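Local coordinates for microtubule-associated protein 1A/1B, light chain 3 (PDB 3W1Y) that probably becomes conjugated to phosphatidylethanolamine on membranes and acts in autophagy, as members of the ATG8 family do, at residues P35-P40 / C67-L72. Residues are numbered along the deposited sequence; the frame is centred on the assembly and turned at random.
Sequences PILCEP and CNKFLL
Leu37 CG stands anti to the backbone N (chi1 -169°), and its methyls beyond meet Cys67 and Lys69. Cys67 SG takes the same position on its own residue, and Leu37 CD2 lies 3.4 Å from Cys67 SG. The same methyl, Leu37 CD2, packs 3.5 Å from Lys69 CG. Beyond CG the lysine chain runs out extended, and its NZ forms a salt bridge with Glu22 of helix 16-29. On the other face, Cys38 SG lies beside its backbone N (chi1 -39°) and comes 3.8 Å from Phe70 CE1. This sulfur-aromatic contact is oblique to the ring. Phe70 also meets Phe81 of helix 78-88 edge-to-face and makes a cation-pi contact with Arg88. Ile36 CD1 reaches Leu72 CD1 at 4.1 Å, the two side chains crossing at about a right angle. The strands are antiparallel. Ile36 with Phe70 and Cys38 with Asn68 are the hydrogen-bonded pairs. The bond from Cys38 N to Asn68 O is 2.7 Å long and nearly straight, 167° at the hydrogen. Strand 33-40 also bonds to strand 126-133, so it is an inner strand of the ubiquitin-like sheet. Four backbone bonds thus pair the strands, apolar and sulfur contacts reinforce them on both faces, and Phe70 and Lys69 tie the edge strand to helices 78-88 and 16-29.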
ATOM      1  N   PRO A  35      -5.616 -19.308   0.190  1.00 25.38           N
ATOM      2  CA  PRO A  35      -5.513 -19.138   1.652  1.00 24.57           C
ATOM      3  C   PRO A  35      -4.203 -18.463   2.058  1.00 23.95           C
ATOM      4  O   PRO A  35      -3.119 -18.906   1.686  1.00 24.32           O
ATOM      5  CB  PRO A  35      -5.617 -20.563   2.195  1.00 25.17           C
ATOM      6  CG  PRO A  35      -5.162 -21.456   1.038  1.00 26.19           C
ATOM      7  CD  PRO A  35      -5.331 -20.691  -0.256  1.00 25.23           C
ATOM      8  N   ILE A  36      -4.330 -17.396   2.841  1.00 23.11           N
ATOM      9  CA  ILE A  36      -3.247 -16.519   3.168  1.00 22.88           C
ATOM     10  C   ILE A  36      -3.138 -16.401   4.689  1.00 23.44           C
ATOM     11  O   ILE A  36      -4.132 -16.190   5.387  1.00 22.17           O
ATOM     12  CB  ILE A  36      -3.474 -15.123   2.543  1.00 23.08           C
ATOM     13  CG1 ILE A  36      -3.679 -15.243   1.032  1.00 22.27           C
ATOM     14  CG2 ILE A  36      -2.321 -14.136   2.895  1.00 23.33           C
ATOM     15  CD1 ILE A  36      -4.187 -13.945   0.362  1.00 22.04           C
ATOM     16  N   LEU A  37      -1.918 -16.566   5.197  1.00 23.65           N
ATOM     17  CA  LEU A  37      -1.666 -16.416   6.620  1.00 24.15           C
ATOM     18  C   LEU A  37      -0.727 -15.224   6.780  1.00 25.04           C
ATOM     19  O   LEU A  37       0.386 -15.273   6.269  1.00 24.28           O
ATOM     20  CB  LEU A  37      -1.056 -17.729   7.162  1.00 24.58           C
ATOM     21  CG  LEU A  37      -0.894 -17.985   8.670  1.00 22.82           C
ATOM     22  CD1 LEU A  37       0.083 -16.980   9.269  1.00 20.57           C
ATOM     23  CD2 LEU A  37      -2.223 -17.939   9.371  1.00 19.85           C
ATOM     24  N   CYS A  38      -1.194 -14.131   7.407  1.00 26.33           N
ATOM     25  CA  CYS A  38      -0.342 -12.940   7.649  1.00 28.43           C
ATOM     26  C   CYS A  38       0.031 -12.780   9.085  1.00 28.33           C
ATOM     27  O   CYS A  38      -0.826 -12.888   9.951  1.00 29.01           O
ATOM     28  CB  CYS A  38      -0.990 -11.610   7.227  1.00 28.86           C
ATOM     29  SG  CYS A  38      -1.858 -11.737   5.789  1.00 36.48           S
ATOM     30  N   GLU A  39       1.313 -12.515   9.314  1.00 28.88           N
ATOM     31  CA  GLU A  39       1.844 -12.228  10.628  1.00 30.35           C
ATOM     32  C   GLU A  39       2.717 -10.986  10.544  1.00 31.33           C
ATOM     33  O   GLU A  39       3.303 -10.717   9.496  1.00 29.94           O
ATOM     34  CB  GLU A  39       2.688 -13.386  11.164  1.00 30.58           C
ATOM     35  CG  GLU A  39       1.890 -14.651  11.432  1.00 31.12           C
ATOM     36  CD  GLU A  39       2.750 -15.755  12.036  1.00 31.13           C
ATOM     37  OE1 GLU A  39       3.982 -15.627  12.133  1.00 34.16           O
ATOM     38  OE2 GLU A  39       2.193 -16.777  12.405  1.00 33.38           O
ATOM     39  N   PRO A  40       2.825 -10.249  11.661  1.00 32.61           N
ATOM     40  CA  PRO A  40       3.699  -9.073  11.685  1.00 34.89           C
ATOM     41  C   PRO A  40       5.158  -9.432  11.351  1.00 37.22           C
ATOM     42  O   PRO A  40       5.625 -10.532  11.655  1.00 36.56           O
ATOM     43  CB  PRO A  40       3.581  -8.539  13.114  1.00 34.54           C
ATOM     44  CG  PRO A  40       2.415  -9.222  13.717  1.00 35.53           C
ATOM     45  CD  PRO A  40       2.172 -10.508  12.955  1.00 32.89           C
ATOM     46  N   CYS A  67      -2.179 -12.363  14.105  1.00 33.28           N
ATOM     47  CA  CYS A  67      -2.201 -13.270  12.969  1.00 33.64           C
ATOM     48  C   CYS A  67      -3.563 -13.208  12.305  1.00 33.56           C
ATOM     49  O   CYS A  67      -4.574 -13.507  12.939  1.00 34.47           O
ATOM     50  CB  CYS A  67      -1.900 -14.699  13.422  1.00 33.76           C
ATOM     51  SG  CYS A  67      -2.110 -15.952  12.166  1.00 34.89           S
ATOM     52  N   ASN A  68      -3.569 -12.815  11.031  1.00 32.70           N
ATOM     53  CA  ASN A  68      -4.774 -12.693  10.235  1.00 32.10           C
ATOM     54  C   ASN A  68      -4.717 -13.647   9.030  1.00 31.50           C
ATOM     55  O   ASN A  68      -3.698 -13.739   8.341  1.00 31.31           O
ATOM     56  CB  ASN A  68      -4.933 -11.251   9.760  1.00 32.93           C
ATOM     57  CG  ASN A  68      -5.202 -10.289  10.901  1.00 34.49           C
ATOM     58  OD1 ASN A  68      -6.316 -10.224  11.414  1.00 38.97           O
ATOM     59  ND2 ASN A  68      -4.194  -9.527  11.291  1.00 33.51           N
ATOM     60  N   LYS A  69      -5.810 -14.370   8.819  1.00 30.61           N
ATOM     61  CA  LYS A  69      -5.981 -15.256   7.693  1.00 30.34           C
ATOM     62  C   LYS A  69      -6.963 -14.650   6.721  1.00 29.74           C
ATOM     63  O   LYS A  69      -7.908 -13.971   7.116  1.00 29.45           O
ATOM     64  CB  LYS A  69      -6.577 -16.575   8.139  1.00 31.34           C
ATOM     65  CG  LYS A  69      -5.706 -17.393   9.060  1.00 32.76           C
ATOM     66  CD  LYS A  69      -6.602 -18.440   9.670  1.00 36.69           C
ATOM     67  CE  LYS A  69      -5.804 -19.477  10.356  1.00 40.20           C
ATOM     68  NZ  LYS A  69      -6.699 -20.343  11.160  1.00 42.43           N
ATOM     69  N   PHE A  70      -6.747 -14.907   5.440  1.00 29.14           N
ATOM     70  CA  PHE A  70      -7.638 -14.421   4.394  1.00 28.46           C
ATOM     71  C   PHE A  70      -7.859 -15.577   3.447  1.00 28.04           C
ATOM     72  O   PHE A  70      -7.050 -16.465   3.379  1.00 27.27           O
ATOM     73  CB  PHE A  70      -7.001 -13.226   3.641  1.00 27.95           C
ATOM     74  CG  PHE A  70      -6.802 -12.004   4.492  1.00 27.87           C
ATOM     75  CD1 PHE A  70      -5.713 -11.896   5.346  1.00 27.01           C
ATOM     76  CD2 PHE A  70      -7.727 -10.964   4.471  1.00 28.27           C
ATOM     77  CE1 PHE A  70      -5.543 -10.762   6.168  1.00 26.09           C
ATOM     78  CE2 PHE A  70      -7.552  -9.837   5.284  1.00 26.13           C
ATOM     79  CZ  PHE A  70      -6.449  -9.746   6.126  1.00 25.65           C
ATOM     80  N   LEU A  71      -8.967 -15.537   2.716  1.00 28.71           N
ATOM     81  CA  LEU A  71      -9.234 -16.453   1.630  1.00 28.61           C
ATOM     82  C   LEU A  71      -9.675 -15.607   0.437  1.00 28.37           C
ATOM     83  O   LEU A  71     -10.813 -15.153   0.362  1.00 29.14           O
ATOM     84  CB  LEU A  71     -10.306 -17.454   2.064  1.00 29.28           C
ATOM     85  CG  LEU A  71     -10.617 -18.614   1.127  1.00 30.76           C
ATOM     86  CD1 LEU A  71      -9.361 -19.438   0.807  1.00 28.92           C
ATOM     87  CD2 LEU A  71     -11.746 -19.515   1.724  1.00 29.88           C
ATOM     88  N   LEU A  72      -8.764 -15.343  -0.488  1.00 27.79           N
ATOM     89  CA  LEU A  72      -9.056 -14.342  -1.509  1.00 27.59           C
ATOM     90  C   LEU A  72      -9.026 -14.933  -2.903  1.00 27.44           C
ATOM     91  O   LEU A  72      -8.321 -15.930  -3.139  1.00 27.32           O
ATOM     92  CB  LEU A  72      -8.096 -13.157  -1.382  1.00 27.86           C
ATOM     93  CG  LEU A  72      -8.185 -12.324  -0.089  1.00 29.76           C
ATOM     94  CD1 LEU A  72      -7.185 -11.168  -0.106  1.00 30.89           C
ATOM     95  CD2 LEU A  72      -9.636 -11.782   0.163  1.00 30.38           C
TER